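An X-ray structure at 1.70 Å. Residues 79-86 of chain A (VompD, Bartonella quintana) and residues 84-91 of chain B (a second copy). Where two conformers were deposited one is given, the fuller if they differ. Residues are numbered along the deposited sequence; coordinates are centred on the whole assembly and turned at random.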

# COMPACT_ATOMS: atom_id res chain seq x y z
N ILE A 79 -3.21 -5.26 3.21
CA ILE A 79 -2.88 -6.64 3.53
C ILE A 79 -2.41 -7.31 2.24
O ILE A 79 -3.14 -7.37 1.27
N ALA A 80 -1.17 -7.78 2.23
CA ALA A 80 -0.63 -8.53 1.09
C ALA A 80 -0.01 -9.78 1.63
O ALA A 80 1.19 -9.80 1.97
N GLY A 81 -0.83 -10.83 1.75
CA GLY A 81 -0.41 -12.04 2.44
C GLY A 81 -0.05 -11.74 3.89
O GLY A 81 -0.81 -11.08 4.59
N LYS A 82 1.14 -12.17 4.31
CA LYS A 82 1.57 -11.92 5.69
C LYS A 82 2.16 -10.53 5.88
O LYS A 82 2.51 -10.18 6.99
N ALA A 83 2.33 -9.76 4.80
CA ALA A 83 2.82 -8.38 4.91
C ALA A 83 1.67 -7.39 5.11
O ALA A 83 0.69 -7.38 4.37
N ASN A 84 1.79 -6.56 6.14
CA ASN A 84 0.74 -5.61 6.52
C ASN A 84 1.26 -4.20 6.69
O ASN A 84 2.26 -3.96 7.38
N VAL A 85 0.58 -3.26 6.05
CA VAL A 85 0.80 -1.84 6.29
C VAL A 85 -0.37 -1.30 7.11
O VAL A 85 -1.53 -1.58 6.81
N SER A 86 -0.07 -0.49 8.13
CA SER A 86 -1.14 0.08 8.96
C SER A 86 -0.63 1.36 9.56
O SER A 86 0.53 1.69 9.35
N ASN B 84 8.41 -2.29 -2.95
CA ASN B 84 7.45 -3.37 -3.14
C ASN B 84 6.95 -3.91 -1.82
O ASN B 84 7.73 -4.16 -0.89
N VAL B 85 5.64 -4.06 -1.73
CA VAL B 85 5.00 -4.76 -0.63
C VAL B 85 4.36 -5.99 -1.25
O VAL B 85 3.57 -5.86 -2.20
N SER B 86 4.66 -7.17 -0.72
CA SER B 86 4.04 -8.38 -1.22
C SER B 86 4.10 -9.44 -0.15
O SER B 86 4.60 -9.23 0.94
N GLU B 87 3.67 -10.63 -0.52
CA GLU B 87 3.61 -11.74 0.39
C GLU B 87 5.03 -12.07 0.98
O GLU B 87 5.14 -12.54 2.11
N VAL B 88 6.10 -11.77 0.25
CA VAL B 88 7.45 -11.99 0.78
C VAL B 88 7.88 -10.96 1.81
O VAL B 88 8.78 -11.22 2.61
N GLY B 89 7.27 -9.77 1.76
CA GLY B 89 7.58 -8.71 2.68
C GLY B 89 7.73 -7.35 2.02
O GLY B 89 7.04 -7.03 1.04
N PHE B 90 8.66 -6.58 2.57
CA PHE B 90 8.88 -5.18 2.21
C PHE B 90 10.23 -5.11 1.55
O PHE B 90 11.23 -5.29 2.20
N VAL B 91 10.25 -4.85 0.24
CA VAL B 91 11.49 -4.94 -0.53
C VAL B 91 11.77 -3.65 -1.30
O VAL B 91 10.91 -3.16 -2.00

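Where two tight hairpins from copies of one chain meet, small residues sit where the backbones come close, and larger side chains pack beside them, as this pair of VompD stretches illustrates. A:Ala83 lies at the heart of the contact. A:Ala83 CB points toward chain B and meets B:Val85 CG1 at 4.2 Å, B:Phe90 CZ at 3.9 Å and, closer still, the carbonyl B:Ser86 O at 3.2 Å. B:Val85, in the t rotamer, also points inward, and its CG1 lies 4.2 Å from A:Ala80 CB. B:Phe90 leaves its backbone sideways, but its m rotamer (chi2 -83°) brings the ring end nearer, so that A:Val85 CG2, of a t valine, packs against the ring edge, 3.8 Å from CE1. A:Asn84 O also lies at that edge, 3.5 Å from B:Phe90 CZ.

Outward, the turns meet. A:Gly81 has no side chain, and B:Glu87 CG (chi1 m, chi2 t) lies 3.8 Å from its CA; a CB there would clash with that CG. B:Glu87 CA makes a CA-H...O contact with A:Ala80 O at 3.5 Å. At the polar edge, A:Lys82 (p, t, t, m) extends its NZ to hydrogen-bond B:Glu87 O at 3.1 Å. One water reinforces this link, accepting from A:Lys82 N at 2.9 Å and donating weakly to B:Glu87 O at 3.3 Å.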

# COMPACT_ATOMS: atom_id res chain seq x y z
CB ILE A 79 -4.09 -7.41 4.10
CG1 ILE A 79 -4.69 -6.70 5.32
CG2 ILE A 79 -3.68 -8.85 4.45
CD1 ILE A 79 -5.98 -7.31 5.81
CB ALA A 80 0.38 -7.67 0.34
CB LYS A 82 2.55 -12.98 6.19
CG LYS A 82 3.83 -13.14 5.40
CD LYS A 82 4.48 -14.47 5.76
CE LYS A 82 5.84 -14.62 5.08
NZ LYS A 82 5.71 -15.15 3.69
CB ALA A 83 3.60 -7.99 3.68
CB ASN A 84 0.11 -6.04 7.86
CG ASN A 84 -0.74 -7.24 7.71
OD1 ASN A 84 -1.95 -7.12 7.49
ND2 ASN A 84 -0.14 -8.43 7.75
CB VAL A 85 0.91 -1.06 4.97
CG1 VAL A 85 1.11 0.42 5.25
CG2 VAL A 85 2.05 -1.56 4.10
CB SER A 86 -1.50 -0.88 10.08
OG SER A 86 -0.54 -0.89 11.10
CB ASN B 84 8.06 -4.55 -3.92
CG ASN B 84 8.28 -4.24 -5.37
OD1 ASN B 84 7.51 -4.70 -6.24
ND2 ASN B 84 9.32 -3.48 -5.67
CB VAL B 85 3.90 -3.91 0.01
CG1 VAL B 85 3.22 -4.65 1.18
CG2 VAL B 85 4.44 -2.57 0.47
CB SER B 86 4.76 -8.85 -2.51
OG SER B 86 6.02 -9.38 -2.19
CB GLU B 87 2.86 -12.89 -0.35
CG GLU B 87 1.45 -12.40 -0.80
CD GLU B 87 0.73 -13.24 -1.87
OE1 GLU B 87 1.30 -13.57 -2.93
OE2 GLU B 87 -0.47 -13.50 -1.66
CB VAL B 88 8.50 -12.09 -0.37
CG1 VAL B 88 8.82 -10.74 -0.98
CG2 VAL B 88 9.77 -12.78 0.10
CB PHE B 90 8.80 -4.27 3.46
CG PHE B 90 7.47 -4.35 4.15
CD1 PHE B 90 6.41 -3.61 3.71
CD2 PHE B 90 7.24 -5.31 5.15
CE1 PHE B 90 5.17 -3.73 4.30
CE2 PHE B 90 6.00 -5.41 5.75
CZ PHE B 90 4.97 -4.66 5.30
CB VAL B 91 11.45 -6.15 -1.49
CG1 VAL B 91 12.67 -6.18 -2.37
CG2 VAL B 91 11.29 -7.43 -0.69
O HOH W 1 2.25 -14.16 2.45